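Local coordinates for protein (thiaminase I) (Bacillus subtilis, PDB 3THI) that degrades thiamin, transferring its pyrimidinylmethyl group to another base in place of the thiazole, at residues A[2-7]-A[33-38]; A[63-68]-A[92-97]; A[109-114]-A[246-251]; A[163-168]-A[183-188]. All coordinates share one frame; numbering follows the deposited sequence.

Contacts 1 and 2 lie 22 Å apart between centres, and contacts 3 and 4 lie 24 Å apart. Contact 1 sits across the chain's centre from both of the latter, at 38 Å from contact 3 and 39 Å from contact 4. Such a spread is consistent with the two-lobed body of the periplasmic-binding-protein clan, whose members bind ligands in the cleft between lobes. Contacts 2 and 3 share strand 96-112, which joins regions whose centres are 37 Å apart. Contacts 3 and 4 come closest, about 5 Å between nearest atoms, and residues 163-168 and 183-188 both fall between strands 109-112 and 246-248 in sequence.

Contact 1 of 4, residues A[2-7]-A[33-38]; sequences TLKVAI and KLEFTD
Val-5 and Leu-34 meet inside the beta-alpha-beta unit that begins the chain: strands 2-6 and 33-36 run parallel, 31° apart, with helix 14-28 connecting them. Leu-3 sits astride the pairing, its N bonded to Lys-33 O (2.7 Å) and its O accepting from Glu-35 N (2.7 Å). Val-5 follows two residues on: its N meets Glu-35 O from well above the carbonyl plane (3.1 Å), and its O receives Thr-37 N (2.8 Å). Glu-35 O also accepts Thr-37 OG1, and its two donors reach it from opposite faces of that plane. Beyond them, a water bridges Ile-7 N and Thr-37 O. On the apolar side, Leu-34 CD2 packs on Val-5 CG2 at 3.6 Å, while Ile-7 CG2 meets the edge of the Phe-36 ring at CE2 (3.9 Å), the side chains roughly perpendicular. On the other side, Lys-4 and Glu-35 run alongside each other, both extended beyond CG. Lys-4 NZ stays 4.5 Å from Glu-35 OE2, too far for a salt bridge, and pairs with Asp-49 instead. Helix 14-28, through Trp-25 and Val-21, and helix 275-286, through Leu-281 and Met-285, pack over the apolar side, and strand 52-56 pairs with strand 2-6.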
loop_
_atom_site.group_PDB
_atom_site.type_symbol
_atom_site.label_atom_id
_atom_site.label_comp_id
_atom_site.label_asym_id
_atom_site.label_seq_id
_atom_site.Cartn_x
_atom_site.Cartn_y
_atom_site.Cartn_z
ATOM N N THR A 2 -2.631 27.960 11.834
ATOM C CA THR A 2 -1.637 26.929 11.610
ATOM C C THR A 2 -2.359 25.589 11.628
ATOM O O THR A 2 -3.151 25.314 12.533
ATOM C CB THR A 2 -0.533 26.934 12.711
ATOM O OG1 THR A 2 0.196 28.162 12.634
ATOM C CG2 THR A 2 0.447 25.769 12.511
ATOM N N LEU A 3 -2.131 24.777 10.600
ATOM C CA LEU A 3 -2.752 23.454 10.537
ATOM C C LEU A 3 -1.699 22.373 10.767
ATOM O O LEU A 3 -0.602 22.440 10.199
ATOM C CB LEU A 3 -3.469 23.232 9.180
ATOM C CG LEU A 3 -4.710 24.083 8.839
ATOM C CD1 LEU A 3 -5.108 23.881 7.382
ATOM C CD2 LEU A 3 -5.882 23.741 9.737
ATOM N N LYS A 4 -2.013 21.420 11.648
ATOM C CA LYS A 4 -1.120 20.297 11.926
ATOM C C LYS A 4 -1.510 19.194 10.944
ATOM O O LYS A 4 -2.669 18.752 10.898
ATOM C CB LYS A 4 -1.230 19.825 13.373
ATOM C CG LYS A 4 -0.613 20.796 14.355
ATOM C CD LYS A 4 -0.645 20.284 15.787
ATOM C CE LYS A 4 -0.041 21.325 16.731
ATOM N NZ LYS A 4 -0.114 20.961 18.174
ATOM N N VAL A 5 -0.539 18.787 10.136
ATOM C CA VAL A 5 -0.759 17.805 9.093
ATOM C C VAL A 5 0.218 16.669 9.206
ATOM O O VAL A 5 1.376 16.882 9.559
ATOM C CB VAL A 5 -0.494 18.427 7.697
ATOM C CG1 VAL A 5 -1.251 17.674 6.614
ATOM C CG2 VAL A 5 -0.820 19.898 7.689
ATOM N N ALA A 6 -0.236 15.476 8.841
ATOM C CA ALA A 6 0.618 14.297 8.847
ATOM C C ALA A 6 0.469 13.559 7.520
ATOM O O ALA A 6 -0.642 13.172 7.141
ATOM C CB ALA A 6 0.266 13.371 10.003
ATOM N N ILE A 7 1.571 13.449 6.777
ATOM C CA ILE A 7 1.570 12.720 5.508
ATOM C C ILE A 7 1.778 11.223 5.805
ATOM O O ILE A 7 2.123 10.854 6.935
ATOM C CB ILE A 7 2.643 13.274 4.502
ATOM C CG1 ILE A 7 4.043 13.337 5.119
ATOM C CG2 ILE A 7 2.243 14.647 4.034
ATOM C CD1 ILE A 7 4.784 12.027 5.138
ATOM N N LYS A 33 -0.152 28.474 7.793
ATOM C CA LYS A 33 1.013 27.663 8.090
ATOM C C LYS A 33 0.683 26.184 8.279
ATOM O O LYS A 33 -0.402 25.831 8.750
ATOM C CB LYS A 33 1.717 28.225 9.334
ATOM C CG LYS A 33 3.024 27.538 9.690
ATOM C CD LYS A 33 3.713 28.202 10.881
ATOM C CE LYS A 33 4.907 27.356 11.355
ATOM N NZ LYS A 33 5.588 27.933 12.562
ATOM N N LEU A 34 1.611 25.326 7.862
ATOM C CA LEU A 34 1.463 23.882 8.007
ATOM C C LEU A 34 2.507 23.392 8.994
ATOM O O LEU A 34 3.661 23.815 8.935
ATOM C CB LEU A 34 1.674 23.164 6.664
ATOM C CG LEU A 34 0.651 23.368 5.544
ATOM C CD1 LEU A 34 0.926 22.395 4.399
ATOM C CD2 LEU A 34 -0.757 23.142 6.081
ATOM N N GLU A 35 2.087 22.567 9.950
ATOM C CA GLU A 35 3.023 22.000 10.919
ATOM C C GLU A 35 3.005 20.490 10.743
ATOM O O GLU A 35 2.139 19.799 11.286
ATOM C CB GLU A 35 2.659 22.368 12.361
ATOM C CG GLU A 35 3.678 21.843 13.373
ATOM C CD GLU A 35 3.409 22.278 14.811
ATOM O OE1 GLU A 35 3.020 23.447 15.041
ATOM O OE2 GLU A 35 3.612 21.440 15.717
ATOM N N PHE A 36 3.936 19.990 9.937
ATOM C CA PHE A 36 4.017 18.563 9.670
ATOM C C PHE A 36 4.408 17.790 10.900
ATOM O O PHE A 36 5.402 18.087 11.564
ATOM C CB PHE A 36 4.962 18.280 8.519
ATOM C CG PHE A 36 4.436 18.738 7.191
ATOM C CD1 PHE A 36 4.665 20.035 6.750
ATOM C CD2 PHE A 36 3.717 17.859 6.373
ATOM C CE1 PHE A 36 4.194 20.456 5.511
ATOM C CE2 PHE A 36 3.238 18.264 5.133
ATOM C CZ PHE A 36 3.478 19.569 4.697
ATOM N N THR A 37 3.580 16.803 11.205
ATOM C CA THR A 37 3.755 15.950 12.366
ATOM C C THR A 37 3.979 14.516 11.924
ATOM O O THR A 37 3.685 14.155 10.794
ATOM C CB THR A 37 2.491 16.007 13.233
ATOM O OG1 THR A 37 2.084 17.376 13.375
ATOM C CG2 THR A 37 2.746 15.412 14.612
ATOM N N ASP A 38 4.570 13.719 12.800
ATOM C CA ASP A 38 4.799 12.322 12.509
ATOM C C ASP A 38 3.637 11.577 13.139
ATOM O O ASP A 38 3.469 11.593 14.352
ATOM C CB ASP A 38 6.110 11.851 13.136
ATOM C CG ASP A 38 7.206 11.649 12.116
ATOM O OD1 ASP A 38 7.474 12.583 11.326
ATOM O OD2 ASP A 38 7.809 10.551 12.112
HETATM O O HOH W 1 3.934 14.484 8.273
#

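Contact 2 of 4, residues A[63-68]-A[92-97]; sequences FVDAGY and KRNGEV
Val-64, in the last turn of helix 60-65, is the first residue of its segment to meet the tight hairpin formed by strand 92-93 and the start of strand 96-112. Its CB-to-CG1 bond lies against the aliphatic part of Arg-93: CG1 is 3.8 Å from Arg-93 CG, and CB comes near CD. CG1 stands anti to the backbone N, and this also brings it within 3.8 Å of Asn-94 ND2 as the two side chains slide past each other in opposite directions. Asp-65 comes next and carries the polar part of the contact. Arg-93 grips its carboxylate side-on with two nitrogens, NE to OD1 at 2.9 Å and NH2 to OD2 at 2.7 Å, in a two-pronged salt bridge. The grip is uneven. NH2 meets OD2 on the syn side by a nearly straight bond (168° at the hydrogen), with OD2 in the guanidinium plane. NE reaches OD1 from above the carboxylate plane by a more bent one (147°), and the two flat groups are turned 30° apart. Two bonds, from NE and NH2 on the same CZ, restrict how the guanidinium can rotate. Past the helix, Gly-67 takes positive phi and completes a Schellman motif, with Gly-67 N bonded to Val-64 O and Tyr-68 N to Phe-63 O. Opposite, a type I' turn from Arg-93 to Glu-96 reverses the chain. Around the contact, Arg-93 NH1 makes a second salt bridge with Asp-176, Pro-344 touches both Asp-65 and Arg-93, Leu-69 of strand 69-70 touches Val-64, and the hairpin runs on into strand 96-112.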
loop_
_atom_site.group_PDB
_atom_site.type_symbol
_atom_site.label_atom_id
_atom_site.label_comp_id
_atom_site.label_asym_id
_atom_site.label_seq_id
_atom_site.Cartn_x
_atom_site.Cartn_y
_atom_site.Cartn_z
ATOM N N PHE A 63 -11.633 4.432 12.700
ATOM C CA PHE A 63 -11.592 5.888 12.865
ATOM C C PHE A 63 -12.961 6.524 12.675
ATOM O O PHE A 63 -13.337 7.434 13.408
ATOM C CB PHE A 63 -10.595 6.535 11.895
ATOM C CG PHE A 63 -9.156 6.190 12.172
ATOM C CD1 PHE A 63 -8.750 5.766 13.437
ATOM C CD2 PHE A 63 -8.195 6.302 11.164
ATOM C CE1 PHE A 63 -7.409 5.456 13.688
ATOM C CE2 PHE A 63 -6.856 5.992 11.408
ATOM C CZ PHE A 63 -6.462 5.571 12.673
ATOM N N VAL A 64 -13.704 6.042 11.684
ATOM C CA VAL A 64 -15.033 6.571 11.412
ATOM C C VAL A 64 -16.019 6.281 12.543
ATOM O O VAL A 64 -16.644 7.197 13.081
ATOM C CB VAL A 64 -15.602 6.014 10.097
ATOM C CG1 VAL A 64 -17.080 6.378 9.965
ATOM C CG2 VAL A 64 -14.813 6.560 8.919
ATOM N N ASP A 65 -16.145 5.006 12.905
ATOM C CA ASP A 65 -17.074 4.609 13.958
ATOM C C ASP A 65 -16.737 5.219 15.310
ATOM O O ASP A 65 -17.617 5.369 16.156
ATOM C CB ASP A 65 -17.147 3.083 14.075
ATOM C CG ASP A 65 -17.732 2.417 12.841
ATOM O OD1 ASP A 65 -18.193 3.108 11.902
ATOM O OD2 ASP A 65 -17.740 1.174 12.820
ATOM N N ALA A 66 -15.467 5.566 15.517
ATOM C CA ALA A 66 -15.044 6.177 16.772
ATOM C C ALA A 66 -15.306 7.686 16.802
ATOM O O ALA A 66 -15.086 8.337 17.827
ATOM C CB ALA A 66 -13.578 5.888 17.038
ATOM N N GLY A 67 -15.763 8.234 15.676
ATOM C CA GLY A 67 -16.067 9.657 15.596
ATOM C C GLY A 67 -14.867 10.587 15.468
ATOM O O GLY A 67 -14.949 11.769 15.811
ATOM N N TYR A 68 -13.768 10.056 14.938
ATOM C CA TYR A 68 -12.520 10.797 14.749
ATOM C C TYR A 68 -12.468 11.646 13.480
ATOM O O TYR A 68 -11.786 12.670 13.435
ATOM C CB TYR A 68 -11.349 9.814 14.668
ATOM C CG TYR A 68 -10.870 9.288 15.983
ATOM C CD1 TYR A 68 -10.438 10.152 16.974
ATOM C CD2 TYR A 68 -10.810 7.921 16.225
ATOM C CE1 TYR A 68 -9.949 9.672 18.180
ATOM C CE2 TYR A 68 -10.322 7.427 17.432
ATOM C CZ TYR A 68 -9.894 8.309 18.403
ATOM O OH TYR A 68 -9.406 7.841 19.599
ATOM N N LYS A 92 -15.660 5.237 1.451
ATOM C CA LYS A 92 -16.985 5.519 2.000
ATOM C C LYS A 92 -17.437 4.613 3.149
ATOM O O LYS A 92 -17.247 3.393 3.119
ATOM C CB LYS A 92 -18.045 5.435 0.903
ATOM C CG LYS A 92 -17.849 6.332 -0.288
ATOM C CD LYS A 92 -19.074 6.219 -1.159
ATOM C CE LYS A 92 -18.963 7.016 -2.436
ATOM N NZ LYS A 92 -20.196 6.787 -3.253
ATOM N N ARG A 93 -18.123 5.220 4.115
ATOM C CA ARG A 93 -18.672 4.510 5.268
ATOM C C ARG A 93 -19.899 5.269 5.758
ATOM O O ARG A 93 -19.881 6.499 5.859
ATOM C CB ARG A 93 -17.638 4.386 6.400
ATOM C CG ARG A 93 -18.115 3.540 7.583
ATOM C CD ARG A 93 -16.938 2.881 8.290
ATOM N NE ARG A 93 -17.312 2.010 9.412
ATOM C CZ ARG A 93 -17.729 0.748 9.298
ATOM N NH1 ARG A 93 -17.859 0.183 8.106
ATOM N NH2 ARG A 93 -17.902 0.008 10.381
ATOM N N ASN A 94 -20.976 4.537 6.034
ATOM C CA ASN A 94 -22.221 5.150 6.510
ATOM C C ASN A 94 -22.790 6.104 5.457
ATOM O O ASN A 94 -23.390 7.128 5.792
ATOM C CB ASN A 94 -21.984 5.898 7.833
ATOM C CG ASN A 94 -21.458 4.984 8.932
ATOM O OD1 ASN A 94 -21.659 3.778 8.888
ATOM N ND2 ASN A 94 -20.768 5.559 9.912
ATOM N N GLY A 95 -22.581 5.755 4.187
ATOM C CA GLY A 95 -23.054 6.567 3.081
ATOM C C GLY A 95 -22.255 7.841 2.859
ATOM O O GLY A 95 -22.652 8.678 2.050
ATOM N N GLU A 96 -21.112 7.976 3.532
ATOM C CA GLU A 96 -20.290 9.176 3.401
ATOM C C GLU A 96 -18.827 8.909 3.026
ATOM O O GLU A 96 -18.253 7.877 3.397
ATOM C CB GLU A 96 -20.314 9.967 4.715
ATOM C CG GLU A 96 -21.695 10.314 5.223
ATOM C CD GLU A 96 -21.653 11.145 6.490
ATOM O OE1 GLU A 96 -21.378 10.577 7.564
ATOM O OE2 GLU A 96 -21.892 12.369 6.417
ATOM N N VAL A 97 -18.239 9.835 2.270
ATOM C CA VAL A 97 -16.828 9.740 1.895
ATOM C C VAL A 97 -16.075 10.267 3.123
ATOM O O VAL A 97 -16.371 11.354 3.612
ATOM C CB VAL A 97 -16.501 10.621 0.675
ATOM C CG1 VAL A 97 -15.005 10.594 0.385
ATOM C CG2 VAL A 97 -17.288 10.153 -0.531
#

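Contact 3 of 4, residues A[109-114]-A[246-251]; sequences LFYRKG and RFKPIS
Tyr-111 lays one face of its ring against the stem of Arg-246. Arg-246 CB stands 3.6 Å from the ring centroid, 23° off the normal, a CH-pi contact displaced toward the rim at CE2 and CZ. The ring gets there because CG lies between the backbone N and the carbonyl carbon (chi1 57°), folding it across the neighbouring strand. Lys-248 CG meets the same ring at its edge, 4.1 Å from CE1; the amine beyond is held by Gly-119 O and Asp-122. Arg-246 then bends at chi2, carrying its guanidinium toward Lys-113, whose CG lies over one of its faces. Lys-113 NZ and Arg-246 NH2 are 4.5 Å apart, so the like charges may weigh slightly against this approach, while Arg-246 NH1 bonds to Glu-243 O. On the Tyr-111 face, Leu-109 CB packs on Ile-250 CB at 3.8 Å. On the opposite face of the strands, Phe-110 and Phe-247 point the same way, their rings oblique at 52° and Phe-110 CD1 3.5 Å from Phe-247 CB. Tyr-111 N bonds to Arg-246 O at 2.9 Å and Arg-246 N to Tyr-111 O at 3.0 Å. They form a hydrogen-bonded antiparallel pair, both segments falling in the thiaminase-1 family region.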
loop_
_atom_site.group_PDB
_atom_site.type_symbol
_atom_site.label_atom_id
_atom_site.label_comp_id
_atom_site.label_asym_id
_atom_site.label_seq_id
_atom_site.Cartn_x
_atom_site.Cartn_y
_atom_site.Cartn_z
ATOM N N LEU A 109 4.431 -9.164 -8.771
ATOM C CA LEU A 109 5.446 -10.182 -9.018
ATOM C C LEU A 109 6.543 -9.612 -9.911
ATOM O O LEU A 109 6.323 -9.360 -11.103
ATOM C CB LEU A 109 4.864 -11.407 -9.707
ATOM C CG LEU A 109 5.952 -12.427 -10.083
ATOM C CD1 LEU A 109 6.465 -13.144 -8.829
ATOM C CD2 LEU A 109 5.405 -13.428 -11.099
ATOM N N PHE A 110 7.722 -9.408 -9.331
ATOM C CA PHE A 110 8.852 -8.888 -10.081
ATOM C C PHE A 110 9.737 -10.038 -10.543
ATOM O O PHE A 110 10.012 -10.982 -9.795
ATOM C CB PHE A 110 9.700 -7.915 -9.238
ATOM C CG PHE A 110 9.045 -6.595 -8.976
ATOM C CD1 PHE A 110 9.090 -5.581 -9.925
ATOM C CD2 PHE A 110 8.396 -6.356 -7.768
ATOM C CE1 PHE A 110 8.499 -4.343 -9.675
ATOM C CE2 PHE A 110 7.803 -5.123 -7.506
ATOM C CZ PHE A 110 7.857 -4.112 -8.469
ATOM N N TYR A 111 10.138 -9.976 -11.801
ATOM C CA TYR A 111 11.025 -10.985 -12.346
ATOM C C TYR A 111 12.006 -10.289 -13.270
ATOM O O TYR A 111 11.847 -9.103 -13.580
ATOM C CB TYR A 111 10.255 -12.091 -13.063
ATOM C CG TYR A 111 9.353 -11.625 -14.174
ATOM C CD1 TYR A 111 8.061 -11.162 -13.903
ATOM C CD2 TYR A 111 9.771 -11.686 -15.507
ATOM C CE1 TYR A 111 7.206 -10.777 -14.928
ATOM C CE2 TYR A 111 8.922 -11.303 -16.543
ATOM C CZ TYR A 111 7.642 -10.853 -16.247
ATOM O OH TYR A 111 6.794 -10.502 -17.271
ATOM N N ARG A 112 13.048 -11.003 -13.668
ATOM C CA ARG A 112 14.045 -10.409 -14.534
ATOM C C ARG A 112 13.689 -10.512 -16.006
ATOM O O ARG A 112 13.056 -11.471 -16.443
ATOM C CB ARG A 112 15.419 -10.992 -14.221
ATOM C CG ARG A 112 15.744 -10.842 -12.748
ATOM C CD ARG A 112 17.202 -10.547 -12.498
ATOM N NE ARG A 112 17.438 -10.267 -11.085
ATOM C CZ ARG A 112 17.323 -11.172 -10.117
ATOM N NH1 ARG A 112 16.978 -12.422 -10.415
ATOM N NH2 ARG A 112 17.545 -10.832 -8.857
ATOM N N LYS A 113 14.065 -9.465 -16.734
ATOM C CA LYS A 113 13.835 -9.294 -18.162
ATOM C C LYS A 113 13.780 -10.562 -19.024
ATOM O O LYS A 113 12.748 -10.848 -19.640
ATOM C CB LYS A 113 14.885 -8.324 -18.713
ATOM C CG LYS A 113 14.809 -8.098 -20.198
ATOM C CD LYS A 113 15.936 -7.211 -20.668
ATOM C CE LYS A 113 15.737 -5.787 -20.211
ATOM N NZ LYS A 113 16.691 -4.899 -20.908
ATOM N N GLY A 114 14.877 -11.315 -19.063
ATOM C CA GLY A 114 14.925 -12.517 -19.881
ATOM C C GLY A 114 14.307 -13.774 -19.301
ATOM O O GLY A 114 14.395 -14.849 -19.906
ATOM N N ARG A 246 10.723 -6.660 -14.795
ATOM C CA ARG A 246 9.404 -6.810 -15.380
ATOM C C ARG A 246 8.578 -7.148 -14.157
ATOM O O ARG A 246 9.103 -7.684 -13.184
ATOM C CB ARG A 246 9.363 -7.955 -16.393
ATOM C CG ARG A 246 10.183 -7.708 -17.638
ATOM C CD ARG A 246 9.722 -6.440 -18.317
ATOM N NE ARG A 246 10.525 -6.104 -19.488
ATOM C CZ ARG A 246 11.585 -5.301 -19.475
ATOM N NH1 ARG A 246 11.998 -4.748 -18.344
ATOM N NH2 ARG A 246 12.192 -4.993 -20.613
ATOM N N PHE A 247 7.313 -6.768 -14.173
ATOM C CA PHE A 247 6.427 -7.050 -13.059
ATOM C C PHE A 247 5.046 -7.329 -13.594
ATOM O O PHE A 247 4.753 -7.055 -14.754
ATOM C CB PHE A 247 6.375 -5.867 -12.091
ATOM C CG PHE A 247 6.082 -4.549 -12.752
ATOM C CD1 PHE A 247 7.107 -3.782 -13.286
ATOM C CD2 PHE A 247 4.786 -4.051 -12.795
ATOM C CE1 PHE A 247 6.845 -2.527 -13.847
ATOM C CE2 PHE A 247 4.519 -2.813 -13.348
ATOM C CZ PHE A 247 5.552 -2.044 -13.878
ATOM N N LYS A 248 4.190 -7.855 -12.734
ATOM C CA LYS A 248 2.819 -8.166 -13.106
ATOM C C LYS A 248 2.109 -8.556 -11.829
ATOM O O LYS A 248 2.755 -8.949 -10.852
ATOM C CB LYS A 248 2.770 -9.341 -14.098
ATOM C CG LYS A 248 3.341 -10.652 -13.563
ATOM C CD LYS A 248 3.235 -11.758 -14.585
ATOM C CE LYS A 248 1.781 -12.086 -14.898
ATOM N NZ LYS A 248 1.658 -13.233 -15.844
ATOM N N PRO A 249 0.778 -8.391 -11.790
ATOM C CA PRO A 249 0.046 -8.764 -10.584
ATOM C C PRO A 249 0.167 -10.275 -10.406
ATOM O O PRO A 249 0.459 -11.006 -11.356
ATOM C CB PRO A 249 -1.390 -8.361 -10.926
ATOM C CG PRO A 249 -1.199 -7.221 -11.860
ATOM C CD PRO A 249 -0.120 -7.742 -12.758
ATOM N N ILE A 250 -0.009 -10.727 -9.175
ATOM C CA ILE A 250 0.071 -12.137 -8.865
ATOM C C ILE A 250 -1.010 -12.435 -7.834
ATOM O O ILE A 250 -1.218 -11.669 -6.887
ATOM C CB ILE A 250 1.506 -12.537 -8.383
ATOM C CG1 ILE A 250 1.564 -14.034 -8.067
ATOM C CG2 ILE A 250 1.962 -11.654 -7.207
ATOM C CD1 ILE A 250 2.960 -14.569 -8.010
ATOM N N SER A 251 -1.771 -13.490 -8.092
ATOM C CA SER A 251 -2.858 -13.886 -7.210
ATOM C C SER A 251 -2.395 -14.945 -6.209
ATOM O O SER A 251 -1.460 -15.693 -6.485
ATOM C CB SER A 251 -4.027 -14.413 -8.048
ATOM O OG SER A 251 -5.114 -14.785 -7.219
#

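Contact 4 of 4, residues A[163-168]-A[183-188]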
loop_
_atom_site.group_PDB
_atom_site.type_symbol
_atom_site.label_atom_id
_atom_site.label_comp_id
_atom_site.label_asym_id
_atom_site.label_seq_id
_atom_site.Cartn_x
_atom_site.Cartn_y
_atom_site.Cartn_z
ATOM N N GLU A 163 -6.478 -10.687 3.158
ATOM C CA GLU A 163 -6.602 -10.451 1.728
ATOM C C GLU A 163 -6.786 -11.794 1.031
ATOM O O GLU A 163 -7.664 -11.947 0.176
ATOM C CB GLU A 163 -5.356 -9.756 1.177
ATOM C CG GLU A 163 -5.192 -8.331 1.648
ATOM C CD GLU A 163 -4.263 -7.544 0.767
ATOM O OE1 GLU A 163 -3.163 -8.045 0.483
ATOM O OE2 GLU A 163 -4.629 -6.423 0.356
ATOM N N ALA A 164 -5.947 -12.758 1.404
ATOM C CA ALA A 164 -6.013 -14.096 0.835
ATOM C C ALA A 164 -7.387 -14.703 1.072
ATOM O O ALA A 164 -7.952 -15.326 0.178
ATOM C CB ALA A 164 -4.932 -14.992 1.458
ATOM N N LEU A 165 -7.933 -14.492 2.267
ATOM C CA LEU A 165 -9.239 -15.040 2.619
ATOM C C LEU A 165 -10.325 -14.548 1.673
ATOM O O LEU A 165 -11.246 -15.293 1.340
ATOM C CB LEU A 165 -9.598 -14.703 4.068
ATOM C CG LEU A 165 -10.804 -15.439 4.651
ATOM C CD1 LEU A 165 -10.552 -16.927 4.614
ATOM C CD2 LEU A 165 -11.072 -14.981 6.079
ATOM N N ILE A 166 -10.217 -13.295 1.236
ATOM C CA ILE A 166 -11.201 -12.741 0.315
ATOM C C ILE A 166 -11.154 -13.501 -1.012
ATOM O O ILE A 166 -12.186 -13.949 -1.508
ATOM C CB ILE A 166 -10.996 -11.208 0.102
ATOM C CG1 ILE A 166 -11.587 -10.439 1.288
ATOM C CG2 ILE A 166 -11.607 -10.746 -1.241
ATOM C CD1 ILE A 166 -11.326 -8.945 1.261
ATOM N N ASP A 167 -9.951 -13.714 -1.539
ATOM C CA ASP A 167 -9.798 -14.412 -2.808
ATOM C C ASP A 167 -10.226 -15.862 -2.697
ATOM O O ASP A 167 -10.716 -16.447 -3.665
ATOM C CB ASP A 167 -8.354 -14.304 -3.308
ATOM C CG ASP A 167 -7.915 -12.860 -3.518
ATOM O OD1 ASP A 167 -8.773 -12.017 -3.870
ATOM O OD2 ASP A 167 -6.713 -12.562 -3.324
ATOM N N VAL A 168 -10.062 -16.425 -1.503
ATOM C CA VAL A 168 -10.431 -17.810 -1.225
ATOM C C VAL A 168 -11.944 -17.970 -1.210
ATOM O O VAL A 168 -12.466 -18.928 -1.759
ATOM C CB VAL A 168 -9.807 -18.299 0.121
ATOM C CG1 VAL A 168 -10.552 -19.503 0.651
ATOM C CG2 VAL A 168 -8.336 -18.683 -0.084
ATOM N N PRO A 183 -11.674 -21.610 13.830
ATOM C CA PRO A 183 -10.578 -22.191 13.049
ATOM C C PRO A 183 -10.021 -21.255 11.974
ATOM O O PRO A 183 -10.756 -20.473 11.367
ATOM C CB PRO A 183 -11.243 -23.406 12.418
ATOM C CG PRO A 183 -12.603 -22.878 12.086
ATOM C CD PRO A 183 -12.975 -22.125 13.362
ATOM N N LEU A 184 -8.713 -21.322 11.753
ATOM C CA LEU A 184 -8.094 -20.491 10.725
ATOM C C LEU A 184 -8.429 -21.124 9.392
ATOM O O LEU A 184 -8.713 -22.316 9.333
ATOM C CB LEU A 184 -6.574 -20.447 10.904
ATOM C CG LEU A 184 -6.056 -19.572 12.037
ATOM C CD1 LEU A 184 -4.606 -19.878 12.257
ATOM C CD2 LEU A 184 -6.271 -18.107 11.707
ATOM N N ASN A 185 -8.437 -20.335 8.324
ATOM C CA ASN A 185 -8.727 -20.902 7.018
ATOM C C ASN A 185 -7.477 -21.645 6.559
ATOM O O ASN A 185 -6.404 -21.054 6.438
ATOM C CB ASN A 185 -9.106 -19.832 6.000
ATOM C CG ASN A 185 -9.421 -20.419 4.639
ATOM O OD1 ASN A 185 -8.535 -20.919 3.948
ATOM N ND2 ASN A 185 -10.691 -20.391 4.261
ATOM N N ASP A 186 -7.625 -22.945 6.312
ATOM C CA ASP A 186 -6.507 -23.789 5.895
ATOM C C ASP A 186 -5.914 -23.464 4.540
ATOM O O ASP A 186 -4.705 -23.541 4.374
ATOM C CB ASP A 186 -6.894 -25.264 5.973
ATOM C CG ASP A 186 -7.087 -25.728 7.403
ATOM O OD1 ASP A 186 -6.090 -25.716 8.159
ATOM O OD2 ASP A 186 -8.232 -26.073 7.773
ATOM N N LYS A 187 -6.765 -23.132 3.573
ATOM C CA LYS A 187 -6.307 -22.780 2.237
ATOM C C LYS A 187 -5.435 -21.526 2.313
ATOM O O LYS A 187 -4.365 -21.467 1.700
ATOM C CB LYS A 187 -7.502 -22.521 1.311
ATOM C CG LYS A 187 -8.121 -23.756 0.690
ATOM C CD LYS A 187 -9.413 -23.395 -0.044
ATOM C CE LYS A 187 -9.957 -24.562 -0.860
ATOM N NZ LYS A 187 -9.073 -24.857 -2.030
ATOM N N VAL A 188 -5.899 -20.534 3.076
ATOM C CA VAL A 188 -5.175 -19.281 3.242
ATOM C C VAL A 188 -3.836 -19.552 3.897
ATOM O O VAL A 188 -2.807 -19.062 3.433
ATOM C CB VAL A 188 -5.967 -18.266 4.092
ATOM C CG1 VAL A 188 -5.142 -17.004 4.331
ATOM C CG2 VAL A 188 -7.248 -17.901 3.389
#
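Val-188 and Ala-164 bring two helices together chiefly through apolar contact. Val-188 CG1 presses on Ala-164 CB at 3.5 Å, where the small side chain lets the backbones approach. The other methyl, CG2, settles over the helix backbone 3.6 Å from Leu-165 CA and reaches Val-168 CG2 at 3.7 Å. With CG1 anti to the backbone N (chi1 176°), the valine straddles the helix surface, one methyl on Ala-164 and the other between Leu-165 and Val-168. Lys-187 adds its aliphatic chain, CD lying 4.1 Å from Val-168 CG1.

Mixed contacts gather around Asn-185. Leu-165 CD1 touches both CB and ND2 of Asn-185, the latter at 3.5 Å, and Val-168 CG1 comes to 3.7 Å from ND2, the Val-168 and Asn-185 side chains passing in opposite directions. Both methyls lie on the same side of the amide plane.

No hydrogen bond crosses between the two segments. Asn-185 is the N-cap of helix 186-199: its OD1 accepts from Val-188 N at 2.8 Å, a fairly straight bond (164°) whose donor is tilted from the carbonyl plane. OD1 is thus fixed at the helix start, while Leu-165 and Val-168 touch ND2.

Tyr-161, one turn earlier in helix 154-169, bonds through OH to Asn-185 N and touches Leu-184 and Val-188. Ile-166, on the far side of that helix, packs against Leu-260 of strand 260-269, and Leu-184 leans on helix 357-361.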